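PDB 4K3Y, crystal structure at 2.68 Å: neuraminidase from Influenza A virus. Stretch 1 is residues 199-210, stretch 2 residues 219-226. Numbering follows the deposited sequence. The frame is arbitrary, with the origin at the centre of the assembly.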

ATOM      1  N   CYS C 199     -23.979  11.017  16.330  1.00 58.86           N
ATOM      2  CA  CYS C 199     -25.112  11.423  15.528  1.00 61.75           C
ATOM      3  C   CYS C 199     -25.435  10.441  14.413  1.00 70.57           C
ATOM      4  O   CYS C 199     -24.596   9.632  14.019  1.00 72.67           O
ATOM      5  CB  CYS C 199     -24.860  12.828  14.966  1.00 59.43           C
ATOM      6  SG  CYS C 199     -24.281  14.040  16.199  1.00 80.19           S
ATOM      7  N   TYR C 200     -26.664  10.521  13.913  1.00 76.02           N
ATOM      8  CA  TYR C 200     -27.057   9.816  12.697  1.00 65.00           C
ATOM      9  C   TYR C 200     -28.040  10.680  11.920  1.00 61.34           C
ATOM     10  O   TYR C 200     -28.644  11.597  12.469  1.00 71.85           O
ATOM     11  CB  TYR C 200     -27.658   8.446  13.020  1.00 60.87           C
ATOM     12  CG  TYR C 200     -28.950   8.486  13.804  1.00 67.36           C
ATOM     13  CD1 TYR C 200     -28.950   8.641  15.188  1.00 66.38           C
ATOM     14  CD2 TYR C 200     -30.170   8.343  13.163  1.00 57.67           C
ATOM     15  CE1 TYR C 200     -30.140   8.670  15.899  1.00 66.30           C
ATOM     16  CE2 TYR C 200     -31.355   8.374  13.863  1.00 67.11           C
ATOM     17  CZ  TYR C 200     -31.334   8.537  15.230  1.00 71.41           C
ATOM     18  OH  TYR C 200     -32.511   8.561  15.927  1.00 84.50           O
ATOM     19  N   TYR C 201     -28.187  10.402  10.635  1.00 60.34           N
ATOM     20  CA  TYR C 201     -29.151  11.128   9.811  1.00 63.73           C
ATOM     21  C   TYR C 201     -30.312  10.226   9.415  1.00 69.06           C
ATOM     22  O   TYR C 201     -30.109   9.079   8.992  1.00 74.73           O
ATOM     23  CB  TYR C 201     -28.474  11.663   8.538  1.00 62.29           C
ATOM     24  CG  TYR C 201     -29.417  12.341   7.568  1.00 66.83           C
ATOM     25  CD1 TYR C 201     -29.771  13.673   7.744  1.00 73.00           C
ATOM     26  CD2 TYR C 201     -29.959  11.654   6.482  1.00 67.19           C
ATOM     27  CE1 TYR C 201     -30.635  14.308   6.872  1.00 80.50           C
ATOM     28  CE2 TYR C 201     -30.832  12.282   5.600  1.00 70.11           C
ATOM     29  CZ  TYR C 201     -31.165  13.613   5.800  1.00 83.76           C
ATOM     30  OH  TYR C 201     -32.029  14.270   4.942  1.00 79.69           O
ATOM     31  N   THR C 202     -31.528  10.737   9.563  1.00 67.28           N
ATOM     32  CA  THR C 202     -32.663  10.124   8.893  1.00 82.34           C
ATOM     33  C   THR C 202     -33.825  11.104   8.836  1.00 79.59           C
ATOM     34  O   THR C 202     -33.924  11.987   9.693  1.00 80.12           O
ATOM     35  CB  THR C 202     -33.091   8.816   9.579  1.00 87.72           C
ATOM     36  OG1 THR C 202     -34.050   8.131   8.760  1.00 93.49           O
ATOM     37  CG2 THR C 202     -33.675   9.102  10.959  1.00 81.37           C
ATOM     38  N   SER C 203     -34.677  10.955   7.817  1.00 81.97           N
ATOM     39  CA  SER C 203     -35.924  11.724   7.689  1.00 82.20           C
ATOM     40  C   SER C 203     -35.716  13.237   7.711  1.00 81.12           C
ATOM     41  O   SER C 203     -36.529  13.973   8.280  1.00 77.74           O
ATOM     42  CB  SER C 203     -36.924  11.330   8.789  1.00 88.47           C
ATOM     43  OG  SER C 203     -37.437  10.022   8.593  1.00 95.59           O
ATOM     44  N   GLY C 204     -34.620  13.695   7.111  1.00 74.84           N
ATOM     45  CA  GLY C 204     -34.354  15.119   7.036  1.00 81.18           C
ATOM     46  C   GLY C 204     -33.741  15.764   8.270  1.00 89.58           C
ATOM     47  O   GLY C 204     -33.403  16.952   8.246  1.00 90.71           O
ATOM     48  N   LYS C 205     -33.591  15.008   9.351  1.00 86.38           N
ATOM     49  CA  LYS C 205     -32.953  15.554  10.547  1.00 83.00           C
ATOM     50  C   LYS C 205     -31.644  14.845  10.905  1.00 80.69           C
ATOM     51  O   LYS C 205     -31.508  13.627  10.737  1.00 77.92           O
ATOM     52  CB  LYS C 205     -33.916  15.518  11.742  1.00 79.83           C
ATOM     53  CG  LYS C 205     -35.055  16.515  11.638  1.00 92.99           C
ATOM     54  CD  LYS C 205     -36.263  16.089  12.463  1.00103.70           C
ATOM     55  CE  LYS C 205     -37.511  16.848  12.031  1.00114.02           C
ATOM     56  NZ  LYS C 205     -37.332  17.485  10.684  1.00123.60           N
ATOM     57  N   VAL C 206     -30.675  15.617  11.383  1.00 78.28           N
ATOM     58  CA  VAL C 206     -29.549  15.025  12.088  1.00 73.41           C
ATOM     59  C   VAL C 206     -29.983  14.812  13.528  1.00 69.26           C
ATOM     60  O   VAL C 206     -30.553  15.711  14.146  1.00 60.76           O
ATOM     61  CB  VAL C 206     -28.310  15.918  12.088  1.00 67.06           C
ATOM     62  CG1 VAL C 206     -27.189  15.250  12.889  1.00 71.48           C
ATOM     63  CG2 VAL C 206     -27.855  16.183  10.675  1.00 63.09           C
ATOM     64  N   LYS C 207     -29.729  13.619  14.057  1.00 67.92           N
ATOM     65  CA  LYS C 207     -30.088  13.319  15.435  1.00 71.49           C
ATOM     66  C   LYS C 207     -28.855  12.934  16.267  1.00 78.08           C
ATOM     67  O   LYS C 207     -28.069  12.079  15.857  1.00 74.54           O
ATOM     68  CB  LYS C 207     -31.179  12.244  15.461  1.00 66.67           C
ATOM     69  CG  LYS C 207     -32.420  12.622  14.662  1.00 62.83           C
ATOM     70  CD  LYS C 207     -33.559  11.652  14.954  1.00 66.83           C
ATOM     71  CE  LYS C 207     -34.711  11.767  13.961  1.00 71.86           C
ATOM     72  NZ  LYS C 207     -35.430  10.450  13.826  1.00 80.53           N
ATOM     73  N   CYS C 208     -28.685  13.575  17.422  1.00 69.81           N
ATOM     74  CA  CYS C 208     -27.485  13.367  18.228  1.00 69.39           C
ATOM     75  C   CYS C 208     -27.806  12.972  19.666  1.00 70.60           C
ATOM     76  O   CYS C 208     -28.803  13.416  20.234  1.00 79.09           O
ATOM     77  CB  CYS C 208     -26.626  14.630  18.223  1.00 58.82           C
ATOM     78  SG  CYS C 208     -26.093  15.088  16.604  1.00 94.36           S
ATOM     79  N   THR C 209     -26.957  12.137  20.254  1.00 67.78           N
ATOM     80  CA  THR C 209     -27.074  11.802  21.670  1.00 51.40           C
ATOM     81  C   THR C 209     -25.860  12.344  22.377  1.00 54.09           C
ATOM     82  O   THR C 209     -24.737  11.987  22.042  1.00 62.31           O
ATOM     83  CB  THR C 209     -27.107  10.304  21.903  1.00 52.01           C
ATOM     84  OG1 THR C 209     -28.246   9.745  21.235  1.00 74.49           O
ATOM     85  CG2 THR C 209     -27.208  10.021  23.386  1.00 64.19           C
ATOM     86  N   GLY C 210     -26.074  13.224  23.345  1.00 52.71           N
ATOM     87  CA  GLY C 210     -24.960  13.798  24.076  1.00 60.67           C
ATOM     88  C   GLY C 210     -24.725  13.116  25.414  1.00 61.32           C
ATOM     89  O   GLY C 210     -25.437  12.171  25.782  1.00 63.26           O
TER
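Stretch 2 (219-226) RPFLEFDQ

Stretch 2 lies beside strand 205-210 as an antiparallel neighbour: its extended segment, residues 221-224, runs at 164° to that strand, with the axes approaching to 4.6 Å. Register follows from the backbone hydrogen bonds. Val206 N donates to Phe224 O at 2.8 Å and Phe224 N returns to Val206 O at 3.0 Å; Cys208 N to Leu222 O (2.8 Å) and Leu222 N to Cys208 O (3.0 Å) repeat the pattern, and Gly210 N to Pro220 O (2.9 Å) extends it past the strand's start. Between these pairs stand the non-hydrogen-bonded ones, Lys207 with Glu223 (CA to CA 4.4 Å) and Thr209 with Phe221 (4.8 Å between CA atoms).

Alternation divides the relief between two faces. On the face of Val206 and Cys208, Phe224, with chi1 at 62° (p), brings its ring nearer stretch 1 than its CA-to-CB direction alone would suggest. Val206 CB sits over one ring face, 3.7 Å from the centroid and 22° off the normal, while Cys208 SG, disulfide-bonded to Cys199 SG, meets the ring edge, 4.1 Å from Phe224 CE1. Leu222 packs more loosely here, its CB 4.2 Å from Cys208 CB.

On the other face, the Phe221 ring (chi1 -157°, t) occupies a hollow bounded by Cys208 O over one ring face, 3.3 Å from Phe221 CD1, and Tyr200 OH at the edge, 4.2 Å from Phe221 CZ. Thr209 OG1 approaches Phe221 CE1 to 3.5 Å, and Lys207 CB lies 3.9 Å from Phe221 CZ. Farther along, the aliphatic part of Lys205 lies against Glu223, CD to CD 3.8 Å.

At the other end, Gly210 leaves space beside the proline: an ideal CB there would stand a tight 3.4 Å from Pro220 CG. Together the stretches bury 720 Å², both sides summed.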

ATOM      1  N   ARG C 219     -29.386  10.632  29.115  1.00 62.28           N
ATOM      2  CA  ARG C 219     -28.594  11.323  28.098  1.00 59.00           C
ATOM      3  C   ARG C 219     -29.402  12.403  27.378  1.00 69.61           C
ATOM      4  O   ARG C 219     -30.555  12.177  27.021  1.00 74.10           O
ATOM      5  CB  ARG C 219     -27.985  10.322  27.104  1.00 47.64           C
ATOM      6  CG  ARG C 219     -27.066   9.270  27.747  1.00 42.61           C
ATOM      7  CD  ARG C 219     -26.463   8.338  26.705  1.00 49.13           C
ATOM      8  NE  ARG C 219     -25.348   7.554  27.235  1.00 53.56           N
ATOM      9  CZ  ARG C 219     -24.130   8.040  27.467  1.00 53.67           C
ATOM     10  NH1 ARG C 219     -23.852   9.313  27.216  1.00 47.95           N
ATOM     11  NH2 ARG C 219     -23.183   7.252  27.955  1.00 66.73           N
ATOM     12  N   PRO C 220     -28.800  13.590  27.174  1.00 76.36           N
ATOM     13  CA  PRO C 220     -29.501  14.641  26.421  1.00 57.30           C
ATOM     14  C   PRO C 220     -29.565  14.311  24.928  1.00 56.89           C
ATOM     15  O   PRO C 220     -28.692  13.590  24.416  1.00 58.08           O
ATOM     16  CB  PRO C 220     -28.634  15.884  26.669  1.00 56.57           C
ATOM     17  CG  PRO C 220     -27.255  15.339  26.964  1.00 63.45           C
ATOM     18  CD  PRO C 220     -27.499  14.048  27.704  1.00 75.20           C
ATOM     19  N   PHE C 221     -30.581  14.840  24.247  1.00 55.71           N
ATOM     20  CA  PHE C 221     -30.822  14.539  22.837  1.00 59.76           C
ATOM     21  C   PHE C 221     -31.032  15.795  21.979  1.00 66.78           C
ATOM     22  O   PHE C 221     -31.636  16.765  22.425  1.00 72.93           O
ATOM     23  CB  PHE C 221     -32.044  13.639  22.714  1.00 67.05           C
ATOM     24  CG  PHE C 221     -32.075  12.833  21.456  1.00 72.19           C
ATOM     25  CD1 PHE C 221     -31.347  11.657  21.363  1.00 81.44           C
ATOM     26  CD2 PHE C 221     -32.836  13.235  20.368  1.00 79.31           C
ATOM     27  CE1 PHE C 221     -31.368  10.892  20.205  1.00 84.11           C
ATOM     28  CE2 PHE C 221     -32.865  12.476  19.201  1.00 85.27           C
ATOM     29  CZ  PHE C 221     -32.128  11.302  19.122  1.00 85.46           C
ATOM     30  N   LEU C 222     -30.549  15.752  20.741  1.00 58.26           N
ATOM     31  CA  LEU C 222     -30.672  16.865  19.814  1.00 62.84           C
ATOM     32  C   LEU C 222     -31.172  16.360  18.462  1.00 75.65           C
ATOM     33  O   LEU C 222     -30.844  15.243  18.041  1.00 75.33           O
ATOM     34  CB  LEU C 222     -29.301  17.522  19.603  1.00 74.54           C
ATOM     35  CG  LEU C 222     -29.128  19.041  19.486  1.00 76.88           C
ATOM     36  CD1 LEU C 222     -27.876  19.362  18.680  1.00 74.59           C
ATOM     37  CD2 LEU C 222     -30.341  19.745  18.907  1.00 73.71           C
ATOM     38  N   GLU C 223     -31.976  17.180  17.792  1.00 83.61           N
ATOM     39  CA  GLU C 223     -32.272  16.986  16.375  1.00 76.31           C
ATOM     40  C   GLU C 223     -32.235  18.353  15.689  1.00 72.29           C
ATOM     41  O   GLU C 223     -32.537  19.376  16.311  1.00 71.43           O
ATOM     42  CB  GLU C 223     -33.607  16.260  16.161  1.00 76.12           C
ATOM     43  CG  GLU C 223     -34.859  17.074  16.473  1.00100.10           C
ATOM     44  CD  GLU C 223     -36.141  16.274  16.263  1.00114.48           C
ATOM     45  OE1 GLU C 223     -36.069  15.020  16.278  1.00116.12           O
ATOM     46  OE2 GLU C 223     -37.212  16.905  16.076  1.00112.57           O
ATOM     47  N   PHE C 224     -31.828  18.377  14.426  1.00 64.40           N
ATOM     48  CA  PHE C 224     -31.769  19.631  13.679  1.00 74.08           C
ATOM     49  C   PHE C 224     -31.726  19.400  12.168  1.00 78.47           C
ATOM     50  O   PHE C 224     -31.267  18.350  11.702  1.00 67.94           O
ATOM     51  CB  PHE C 224     -30.565  20.477  14.120  1.00 65.85           C
ATOM     52  CG  PHE C 224     -29.234  19.825  13.866  1.00 71.77           C
ATOM     53  CD1 PHE C 224     -28.661  18.997  14.819  1.00 70.03           C
ATOM     54  CD2 PHE C 224     -28.545  20.045  12.669  1.00 75.03           C
ATOM     55  CE1 PHE C 224     -27.425  18.400  14.581  1.00 72.86           C
ATOM     56  CE2 PHE C 224     -27.305  19.447  12.423  1.00 58.94           C
ATOM     57  CZ  PHE C 224     -26.744  18.633  13.376  1.00 62.72           C
ATOM     58  N   ASP C 225     -32.217  20.380  11.411  1.00 76.58           N
ATOM     59  CA  ASP C 225     -32.154  20.320   9.954  1.00 74.62           C
ATOM     60  C   ASP C 225     -31.109  21.299   9.436  1.00 74.44           C
ATOM     61  O   ASP C 225     -30.411  21.940  10.235  1.00 74.06           O
ATOM     62  CB  ASP C 225     -33.531  20.554   9.306  1.00 89.46           C
ATOM     63  CG  ASP C 225     -34.251  21.778   9.860  1.00 93.97           C
ATOM     64  OD1 ASP C 225     -33.607  22.839  10.017  1.00 92.02           O
ATOM     65  OD2 ASP C 225     -35.470  21.673  10.133  1.00 94.59           O
ATOM     66  N   GLN C 226     -31.002  21.408   8.109  1.00 73.86           N
ATOM     67  CA  GLN C 226     -29.945  22.203   7.483  1.00 80.92           C
ATOM     68  C   GLN C 226     -30.097  23.702   7.723  1.00 85.95           C
ATOM     69  O   GLN C 226     -29.128  24.456   7.589  1.00 87.22           O
ATOM     70  CB  GLN C 226     -29.842  21.904   5.985  1.00 91.23           C
ATOM     71  CG  GLN C 226     -31.146  22.000   5.214  1.00101.32           C
ATOM     72  CD  GLN C 226     -30.999  21.508   3.787  1.00114.32           C
ATOM     73  OE1 GLN C 226     -29.899  21.489   3.233  1.00118.70           O
ATOM     74  NE2 GLN C 226     -32.108  21.098   3.187  1.00112.19           N
TER